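Local coordinates for protein beta 1-3 glucanase (Clostridium beijerinckii NCIMB 8052, PDB 5H4E) that probably hydrolyses beta-1,3-glucans through its glycoside hydrolase family 64 (GH64) domain, at residues A[216-221]-A[278-283]; A[223-228]-A[330-335]; A[167-172]-A[365-370]. All blocks are in the same frame, centred on the assembly; numbering follows the deposited sequence.

Overall arrangement
From the N terminus, the chain first reaches 167-172, at the end of strand 162-168. It pairs with 365-370, close to the C terminus, so interaction 3 closes the longest loop and ties two neighbouring strands of the mixed sheet. Interactions 1 and 2 lie within that loop and cross each other in sequence: 216-221 pairs with 278-283, while 223-228 pairs with 330-335. They join the loop before helix 227-236 to the starts of helices 279-284 and 332-339. Their centres are about 9 Å apart, and Thr279 touches Phe226 and Asp227. Interaction 3 lies on the opposite side of the chain's centre, its centre about 39 Å from that of interaction 1 and about 37 Å from that of interaction 2.

Interaction 1 (A[216-221]-A[278-283]); sequences FTASQA and STQEVL
Gln280 reaches from the first turn of helix 279-284 to the backbone of the 216-221 loop. Its NE2 donates to Phe216 O at 2.8 Å. The N-H points almost straight at the oxygen, at 171°. Phe216 O lies in the amide plane of Gln280, while the donor is tilted 28° from the carbonyl plane of Phe216. The Gln280 chain is bent at chi2 (69°), which turns CD out of an extended path. The same amide lies beside the next part of the loop: OE1 comes to 3.9 Å from Ala218 CB.

An apolar contact lies next to this bond. Leu283 CD1 meets Phe216 CB at 3.4 Å and also approaches CG and CD2 at the near end of the ring. The two side chains cross at about a right angle. Thr279 adds a looser methyl contact, with CG2 4.3 Å from Phe216 O.

Further out, the loop makes a type I beta turn from Thr217 to Gln220. The helix starts with a capping box: Ser278 OG accepts from Glu281 N at 3.0 Å, and Glu281 OE1 accepts from Ser278 N at 2.9 Å. The latter bond uses the anti side of the carboxylate. Thr279 OG1 is hydrogen-bonded to Asp227 OD1 and Phe226 N. The Phe216 ring packs against Phe197 and meets Tyr225 edge-to-face.

Gln280 NE2 also bonds Ala223 O. One amide nitrogen thus donates to two backbone carbonyls, Phe216 O and Ala223 O. This fixes which end of the amide is nitrogen and holds its rotation, with the packing of Leu283 on Phe216 alongside.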
loop_
_atom_site.group_PDB
_atom_site.type_symbol
_atom_site.label_atom_id
_atom_site.label_comp_id
_atom_site.label_asym_id
_atom_site.label_seq_id
_atom_site.Cartn_x
_atom_site.Cartn_y
_atom_site.Cartn_z
ATOM N N PHE A 216 -3.919 -16.785 -1.271
ATOM C CA PHE A 216 -2.865 -17.082 -0.309
ATOM C C PHE A 216 -3.307 -16.825 1.126
ATOM O O PHE A 216 -2.500 -16.885 2.060
ATOM C CB PHE A 216 -1.604 -16.272 -0.628
ATOM C CG PHE A 216 -0.874 -16.727 -1.875
ATOM C CD1 PHE A 216 -1.433 -16.555 -3.133
ATOM C CD2 PHE A 216 0.386 -17.304 -1.781
ATOM C CE1 PHE A 216 -0.764 -16.952 -4.275
ATOM C CE2 PHE A 216 1.072 -17.717 -2.923
ATOM C CZ PHE A 216 0.504 -17.537 -4.175
ATOM N N THR A 217 -4.595 -16.550 1.306
ATOM C CA THR A 217 -5.156 -16.473 2.640
ATOM C C THR A 217 -5.182 -17.870 3.251
ATOM O O THR A 217 -4.975 -18.873 2.552
ATOM C CB THR A 217 -6.582 -15.889 2.639
ATOM O OG1 THR A 217 -7.467 -16.824 2.020
ATOM C CG2 THR A 217 -6.629 -14.573 1.875
ATOM N N ALA A 218 -5.461 -17.932 4.549
ATOM C CA ALA A 218 -5.320 -19.157 5.319
ATOM C C ALA A 218 -6.288 -20.229 4.850
ATOM O O ALA A 218 -6.059 -21.418 5.047
ATOM C CB ALA A 218 -5.520 -18.866 6.813
ATOM N N SER A 219 -7.370 -19.810 4.206
ATOM C CA SER A 219 -8.402 -20.761 3.815
ATOM C C SER A 219 -8.298 -21.181 2.351
ATOM O O SER A 219 -9.068 -22.026 1.889
ATOM C CB SER A 219 -9.791 -20.166 4.095
ATOM O OG SER A 219 -9.948 -18.918 3.437
ATOM N N GLN A 220 -7.341 -20.608 1.620
ATOM C CA GLN A 220 -7.250 -20.855 0.182
ATOM C C GLN A 220 -6.153 -21.861 -0.195
ATOM O O GLN A 220 -5.389 -22.298 0.658
ATOM C CB GLN A 220 -7.022 -19.535 -0.549
ATOM C CG GLN A 220 -8.196 -18.590 -0.472
ATOM C CD GLN A 220 -9.223 -18.909 -1.527
ATOM O OE1 GLN A 220 -8.909 -18.955 -2.722
ATOM N NE2 GLN A 220 -10.450 -19.162 -1.101
ATOM N N ALA A 221 -6.084 -22.200 -1.481
ATOM C CA ALA A 221 -5.180 -23.237 -1.980
ATOM C C ALA A 221 -3.711 -23.026 -1.617
ATOM O O ALA A 221 -2.991 -23.985 -1.340
ATOM C CB ALA A 221 -5.320 -23.350 -3.496
ATOM N N SER A 278 3.473 -17.289 9.914
ATOM C CA SER A 278 2.700 -18.016 8.926
ATOM C C SER A 278 2.985 -17.449 7.545
ATOM O O SER A 278 3.638 -16.404 7.411
ATOM C CB SER A 278 1.206 -17.909 9.220
ATOM O OG SER A 278 0.806 -16.547 9.151
ATOM N N THR A 279 2.473 -18.128 6.531
ATOM C CA THR A 279 2.513 -17.626 5.166
ATOM C C THR A 279 1.784 -16.281 5.076
ATOM O O THR A 279 2.231 -15.368 4.374
ATOM C CB THR A 279 1.916 -18.673 4.185
ATOM O OG1 THR A 279 2.901 -19.686 3.929
ATOM C CG2 THR A 279 1.512 -18.055 2.853
ATOM N N GLN A 280 0.685 -16.148 5.816
ATOM C CA GLN A 280 -0.096 -14.911 5.768
ATOM C C GLN A 280 0.673 -13.772 6.417
ATOM O O GLN A 280 0.630 -12.648 5.945
ATOM C CB GLN A 280 -1.456 -15.078 6.457
ATOM C CG GLN A 280 -2.423 -15.988 5.711
ATOM C CD GLN A 280 -1.988 -17.436 5.737
ATOM O OE1 GLN A 280 -1.680 -17.982 6.802
ATOM N NE2 GLN A 280 -1.929 -18.059 4.569
ATOM N N GLU A 281 1.391 -14.058 7.497
ATOM C CA GLU A 281 2.137 -13.010 8.168
ATOM C C GLU A 281 3.291 -12.499 7.305
ATOM O O GLU A 281 3.628 -11.312 7.347
ATOM C CB GLU A 281 2.646 -13.502 9.522
ATOM C CG GLU A 281 1.542 -13.474 10.566
ATOM C CD GLU A 281 1.883 -14.213 11.843
ATOM O OE1 GLU A 281 2.686 -15.167 11.794
ATOM O OE2 GLU A 281 1.332 -13.841 12.902
ATOM N N VAL A 282 3.896 -13.390 6.526
ATOM C CA VAL A 282 4.924 -12.962 5.576
ATOM C C VAL A 282 4.318 -12.030 4.525
ATOM O O VAL A 282 4.796 -10.911 4.310
ATOM C CB VAL A 282 5.595 -14.174 4.899
ATOM C CG1 VAL A 282 6.394 -13.756 3.643
ATOM C CG2 VAL A 282 6.488 -14.893 5.898
ATOM N N LEU A 283 3.242 -12.483 3.895
ATOM C CA LEU A 283 2.618 -11.732 2.807
ATOM C C LEU A 283 2.043 -10.405 3.252
ATOM O O LEU A 283 2.095 -9.412 2.506
ATOM C CB LEU A 283 1.522 -12.582 2.157
ATOM C CG LEU A 283 2.090 -13.779 1.408
ATOM C CD1 LEU A 283 0.989 -14.727 1.010
ATOM C CD2 LEU A 283 2.872 -13.298 0.182
#

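Interaction 2 (A[223-228]-A[330-335]); sequences AHYFDS and ANYFAK
Tyr225 and Phe226 both meet Ala330 with the far ends of their side chains. They come from a type I turn, His224 to Asp227, but their first torsions differ. In Tyr225, CG is anti to the backbone N (chi1 179°). In Phe226, CG lies beside the backbone N (chi1 -86°), and the two rings leave the turn differently. Tyr225 OH accepts from Ala330 N, a long bond of 3.3 Å with an N-H...O angle of 153°. Ala330 O lies at the edge of the Tyr225 ring, near its plane, 3.4 Å from Tyr225 CE2. Tyr225 OH also lies in plane at the edge of the Tyr332 ring, 3.6 Å from Tyr332 CE2.

Phe226 meets the same backbone with the end of its ring. Its CZ is 3.7 Å from Ala330 C, and Asn331 N lies near the ring plane at its edge. Tyr225 CE2 also sits over one face of the Phe226 ring, toward the rim.

The contact joins two helix starts, those of 227-236 and 332-339. Asn331 is the N-cap of the second: its OD1 accepts from Ala334 N at 2.9 Å, with the donor above the carbonyl plane. Asn331 is also the centre of an inverse gamma turn. At the other start, His224 ND1 donates to Asp227 OD2 at 2.9 Å, meeting the oxygen from above the carboxylate plane.

Pro329 touches both Tyr225 and Phe226. Phe226 packs further on Val282 and Leu283 of helix 279-284, while Asn331 ND2 bonds Asn308 OD1.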
loop_
_atom_site.group_PDB
_atom_site.type_symbol
_atom_site.label_atom_id
_atom_site.label_comp_id
_atom_site.label_asym_id
_atom_site.label_seq_id
_atom_site.Cartn_x
_atom_site.Cartn_y
_atom_site.Cartn_z
ATOM N N ALA A 223 -2.357 -21.399 0.971
ATOM C CA ALA A 223 -2.284 -20.943 2.354
ATOM C C ALA A 223 -0.946 -21.236 3.005
ATOM O O ALA A 223 -0.562 -20.573 3.978
ATOM C CB ALA A 223 -3.399 -21.588 3.172
ATOM N N HIS A 224 -0.246 -22.242 2.485
ATOM C CA HIS A 224 0.994 -22.694 3.102
ATOM C C HIS A 224 2.208 -22.498 2.195
ATOM O O HIS A 224 3.234 -23.141 2.384
ATOM C CB HIS A 224 0.849 -24.161 3.504
ATOM C CG HIS A 224 -0.274 -24.392 4.462
ATOM N ND1 HIS A 224 -0.189 -24.058 5.795
ATOM C CD2 HIS A 224 -1.527 -24.870 4.270
ATOM C CE1 HIS A 224 -1.335 -24.334 6.389
ATOM N NE2 HIS A 224 -2.161 -24.837 5.487
ATOM N N TYR A 225 2.084 -21.586 1.236
ATOM C CA TYR A 225 3.100 -21.381 0.205
ATOM C C TYR A 225 4.507 -21.151 0.777
ATOM O O TYR A 225 5.483 -21.669 0.249
ATOM C CB TYR A 225 2.696 -20.204 -0.692
ATOM C CG TYR A 225 3.686 -19.881 -1.801
ATOM C CD1 TYR A 225 3.920 -20.774 -2.838
ATOM C CD2 TYR A 225 4.364 -18.667 -1.813
ATOM C CE1 TYR A 225 4.833 -20.479 -3.853
ATOM C CE2 TYR A 225 5.264 -18.363 -2.820
ATOM C CZ TYR A 225 5.496 -19.261 -3.827
ATOM O OH TYR A 225 6.398 -18.938 -4.813
ATOM N N PHE A 226 4.616 -20.394 1.861
ATOM C CA PHE A 226 5.935 -20.067 2.392
ATOM C C PHE A 226 6.423 -21.002 3.500
ATOM O O PHE A 226 7.534 -20.847 3.981
ATOM C CB PHE A 226 5.955 -18.639 2.931
ATOM C CG PHE A 226 6.248 -17.593 1.885
ATOM C CD1 PHE A 226 7.551 -17.349 1.476
ATOM C CD2 PHE A 226 5.224 -16.835 1.337
ATOM C CE1 PHE A 226 7.829 -16.378 0.521
ATOM C CE2 PHE A 226 5.499 -15.874 0.380
ATOM C CZ PHE A 226 6.802 -15.649 -0.029
ATOM N N ASP A 227 5.590 -21.955 3.903
ATOM C CA ASP A 227 5.823 -22.720 5.132
ATOM C C ASP A 227 7.157 -23.477 5.188
ATOM O O ASP A 227 7.876 -23.396 6.183
ATOM C CB ASP A 227 4.685 -23.717 5.348
ATOM C CG ASP A 227 3.410 -23.053 5.832
ATOM O OD1 ASP A 227 3.250 -21.833 5.612
ATOM O OD2 ASP A 227 2.582 -23.754 6.447
ATOM N N SER A 228 7.465 -24.233 4.145
ATOM C CA SER A 228 8.694 -25.022 4.156
ATOM C C SER A 228 9.927 -24.117 4.229
ATOM O O SER A 228 10.897 -24.433 4.929
ATOM C CB SER A 228 8.779 -25.921 2.934
ATOM O OG SER A 228 10.040 -26.582 2.929
ATOM N N ALA A 330 8.652 -17.090 -3.318
ATOM C CA ALA A 330 8.918 -15.664 -3.205
ATOM C C ALA A 330 7.648 -14.927 -3.584
ATOM O O ALA A 330 6.715 -15.534 -4.112
ATOM C CB ALA A 330 10.076 -15.258 -4.106
ATOM N N ASN A 331 7.606 -13.628 -3.332
ATOM C CA ASN A 331 6.403 -12.867 -3.680
ATOM C C ASN A 331 6.457 -12.452 -5.151
ATOM O O ASN A 331 6.822 -11.328 -5.482
ATOM C CB ASN A 331 6.245 -11.655 -2.764
ATOM C CG ASN A 331 4.852 -11.078 -2.808
ATOM O OD1 ASN A 331 4.230 -11.065 -3.859
ATOM N ND2 ASN A 331 4.350 -10.609 -1.661
ATOM N N TYR A 332 6.101 -13.377 -6.035
ATOM C CA TYR A 332 6.200 -13.116 -7.475
ATOM C C TYR A 332 5.197 -12.073 -7.966
ATOM O O TYR A 332 5.415 -11.418 -8.985
ATOM C CB TYR A 332 6.045 -14.432 -8.245
ATOM C CG TYR A 332 7.287 -15.285 -8.092
ATOM C CD1 TYR A 332 8.456 -14.956 -8.780
ATOM C CD2 TYR A 332 7.317 -16.368 -7.224
ATOM C CE1 TYR A 332 9.610 -15.711 -8.645
ATOM C CE2 TYR A 332 8.478 -17.152 -7.087
ATOM C CZ TYR A 332 9.619 -16.802 -7.798
ATOM O OH TYR A 332 10.779 -17.544 -7.692
ATOM N N PHE A 333 4.112 -11.911 -7.230
ATOM C CA PHE A 333 3.222 -10.764 -7.443
ATOM C C PHE A 333 4.023 -9.448 -7.287
ATOM O O PHE A 333 4.055 -8.614 -8.197
ATOM C CB PHE A 333 2.036 -10.840 -6.470
ATOM C CG PHE A 333 1.143 -9.614 -6.456
ATOM C CD1 PHE A 333 1.399 -8.559 -5.584
ATOM C CD2 PHE A 333 0.034 -9.532 -7.296
ATOM C CE1 PHE A 333 0.581 -7.426 -5.558
ATOM C CE2 PHE A 333 -0.802 -8.402 -7.276
ATOM C CZ PHE A 333 -0.526 -7.349 -6.405
ATOM N N ALA A 334 4.694 -9.283 -6.152
ATOM C CA ALA A 334 5.461 -8.064 -5.893
ATOM C C ALA A 334 6.528 -7.854 -6.962
ATOM O O ALA A 334 6.691 -6.752 -7.486
ATOM C CB ALA A 334 6.110 -8.119 -4.512
ATOM N N LYS A 335 7.254 -8.921 -7.269
ATOM C CA LYS A 335 8.323 -8.855 -8.270
ATOM C C LYS A 335 7.793 -8.366 -9.621
ATOM O O LYS A 335 8.452 -7.558 -10.287
ATOM C CB LYS A 335 9.001 -10.217 -8.400
ATOM C CG LYS A 335 9.991 -10.375 -9.579
ATOM C CD LYS A 335 11.156 -9.370 -9.586
ATOM C CE LYS A 335 12.257 -9.822 -10.584
ATOM N NZ LYS A 335 13.359 -8.808 -10.729
#

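Interaction 3 (A[167-172]-A[365-370]); sequences VGNSGY and DPKYAI
Val167 and Tyr368 form the compact end of this antiparallel strand contact. Their side chains lie side by side and point the same way. Val167 CB sits over one face of the Tyr368 ring, 3.9 Å from its centroid and offset toward the rim, in a CH-pi contact. Val167 CG2 reaches Tyr368 CE2 at 3.7 Å. Tyr368 CG lies between the backbone N and the carbonyl carbon (chi1 67°), and the ring beyond it lies beside Val167.

The backbone of this pair is a classic beta bulge. Lys367 and Tyr368 both face Val167, and Val167 O accepts from both their backbone nitrogens, in its carbonyl plane. Lys367 N is the closer, 2.9 Å from Val167 O. Val167 N donates back to Tyr368 O. Gly168 then passes close to Pro366 in a non-hydrogen-bonded pair, their CA atoms 4.3 Å apart.

Beyond Gly168 the contact becomes polar and more exposed. Asn169 N donates to Asp365 O at 2.8 Å. Ser170 OG donates to the syn lone pair of Asp365 OD2, at 2.7 Å. A water donates to Asp365 OD1 and accepts from Ser170 N, so both carboxylate oxygens connect to the turn. The extended Lys367 chain crosses Asn169 at about a right angle, with Lys367 CG 3.4 Å from Asn169 OD1. A second water bridges Lys367 NZ and Asn169 O.

The two segments belong to neighbouring strands of the mixed five-stranded sheet. Strand 366-374 lies between 162-168 and 9-16: Ala369 bonds Thr10 and Gln12 through the backbone, and Ile370 bonds Gln165. The 169-172 turn leads into outer strand 173-177, and Tyr172 packs on Leu361 and Val363 of strand 361-363.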
loop_
_atom_site.group_PDB
_atom_site.type_symbol
_atom_site.label_atom_id
_atom_site.label_comp_id
_atom_site.label_asym_id
_atom_site.label_seq_id
_atom_site.Cartn_x
_atom_site.Cartn_y
_atom_site.Cartn_z
ATOM N N VAL A 167 6.979 17.041 -6.945
ATOM C CA VAL A 167 7.845 18.168 -7.253
ATOM C C VAL A 167 8.043 19.015 -6.004
ATOM O O VAL A 167 7.070 19.507 -5.412
ATOM C CB VAL A 167 7.255 19.048 -8.387
ATOM C CG1 VAL A 167 8.160 20.264 -8.656
ATOM C CG2 VAL A 167 7.042 18.216 -9.653
ATOM N N GLY A 168 9.297 19.180 -5.607
ATOM C CA GLY A 168 9.607 19.976 -4.437
ATOM C C GLY A 168 9.770 21.445 -4.785
ATOM O O GLY A 168 9.836 21.810 -5.954
ATOM N N ASN A 169 9.828 22.289 -3.756
ATOM C CA ASN A 169 10.043 23.717 -3.951
ATOM C C ASN A 169 11.455 24.092 -4.378
ATOM O O ASN A 169 11.683 25.214 -4.840
ATOM C CB ASN A 169 9.705 24.477 -2.662
ATOM C CG ASN A 169 8.223 24.751 -2.523
ATOM O OD1 ASN A 169 7.599 25.306 -3.425
ATOM N ND2 ASN A 169 7.651 24.367 -1.388
ATOM N N SER A 170 12.414 23.186 -4.206
ATOM C CA SER A 170 13.818 23.587 -4.388
ATOM C C SER A 170 14.712 22.559 -5.071
ATOM O O SER A 170 15.921 22.513 -4.796
ATOM C CB SER A 170 14.443 23.945 -3.032
ATOM O OG SER A 170 14.503 22.813 -2.174
ATOM N N GLY A 171 14.140 21.735 -5.946
ATOM C CA GLY A 171 14.958 20.901 -6.812
ATOM C C GLY A 171 14.472 19.483 -7.046
ATOM O O GLY A 171 14.763 18.880 -8.080
ATOM N N TYR A 172 13.717 18.950 -6.095
ATOM C CA TYR A 172 13.291 17.550 -6.154
ATOM C C TYR A 172 12.239 17.371 -7.238
ATOM O O TYR A 172 11.260 18.120 -7.291
ATOM C CB TYR A 172 12.737 17.119 -4.796
ATOM C CG TYR A 172 12.317 15.674 -4.680
ATOM C CD1 TYR A 172 11.014 15.280 -4.982
ATOM C CD2 TYR A 172 13.200 14.713 -4.205
ATOM C CE1 TYR A 172 10.610 13.974 -4.848
ATOM C CE2 TYR A 172 12.803 13.387 -4.061
ATOM C CZ TYR A 172 11.496 13.027 -4.390
ATOM O OH TYR A 172 11.079 11.715 -4.258
ATOM N N ASP A 365 10.196 19.809 1.445
ATOM C CA ASP A 365 9.532 21.047 1.044
ATOM C C ASP A 365 8.687 20.870 -0.217
ATOM O O ASP A 365 9.012 21.397 -1.267
ATOM C CB ASP A 365 10.576 22.158 0.832
ATOM C CG ASP A 365 11.628 21.798 -0.229
ATOM O OD1 ASP A 365 11.877 20.589 -0.472
ATOM O OD2 ASP A 365 12.213 22.738 -0.820
ATOM N N PRO A 366 7.579 20.130 -0.105
ATOM C CA PRO A 366 6.760 19.793 -1.271
ATOM C C PRO A 366 6.058 21.009 -1.867
ATOM O O PRO A 366 5.617 21.887 -1.119
ATOM C CB PRO A 366 5.739 18.803 -0.694
ATOM C CG PRO A 366 5.611 19.211 0.731
ATOM C CD PRO A 366 6.984 19.640 1.148
ATOM N N LYS A 367 5.968 21.048 -3.196
ATOM C CA LYS A 367 5.241 22.089 -3.923
ATOM C C LYS A 367 3.942 21.528 -4.486
ATOM O O LYS A 367 2.850 22.011 -4.172
ATOM C CB LYS A 367 6.105 22.643 -5.054
ATOM C CG LYS A 367 5.560 23.881 -5.736
ATOM C CD LYS A 367 6.518 24.302 -6.840
ATOM C CE LYS A 367 6.107 25.605 -7.491
ATOM N NZ LYS A 367 7.261 26.195 -8.241
ATOM N N TYR A 368 4.060 20.496 -5.315
ATOM C CA TYR A 368 2.870 19.832 -5.834
ATOM C C TYR A 368 3.196 18.421 -6.302
ATOM O O TYR A 368 4.369 18.072 -6.478
ATOM C CB TYR A 368 2.242 20.645 -6.985
ATOM C CG TYR A 368 3.095 20.720 -8.239
ATOM C CD1 TYR A 368 3.952 21.799 -8.456
ATOM C CD2 TYR A 368 3.028 19.729 -9.215
ATOM C CE1 TYR A 368 4.727 21.878 -9.593
ATOM C CE2 TYR A 368 3.816 19.798 -10.360
ATOM C CZ TYR A 368 4.657 20.879 -10.539
ATOM O OH TYR A 368 5.435 20.961 -11.672
ATOM N N ALA A 369 2.147 17.622 -6.515
ATOM C CA ALA A 369 2.296 16.318 -7.160
ATOM C C ALA A 369 1.296 16.169 -8.292
ATOM O O ALA A 369 0.192 16.713 -8.237
ATOM C CB ALA A 369 2.133 15.165 -6.142
ATOM N N ILE A 370 1.705 15.461 -9.340
ATOM C CA ILE A 370 0.789 15.081 -10.410
ATOM C C ILE A 370 0.418 13.611 -10.260
ATOM O O ILE A 370 1.302 12.754 -10.188
ATOM C CB ILE A 370 1.396 15.265 -11.822
ATOM C CG1 ILE A 370 1.912 16.695 -12.055
ATOM C CG2 ILE A 370 0.390 14.821 -12.883
ATOM C CD1 ILE A 370 0.858 17.745 -12.003
HETATM O O HOH W 1 9.724 26.708 -6.302
HETATM O O HOH W 2 12.612 20.399 -3.182
#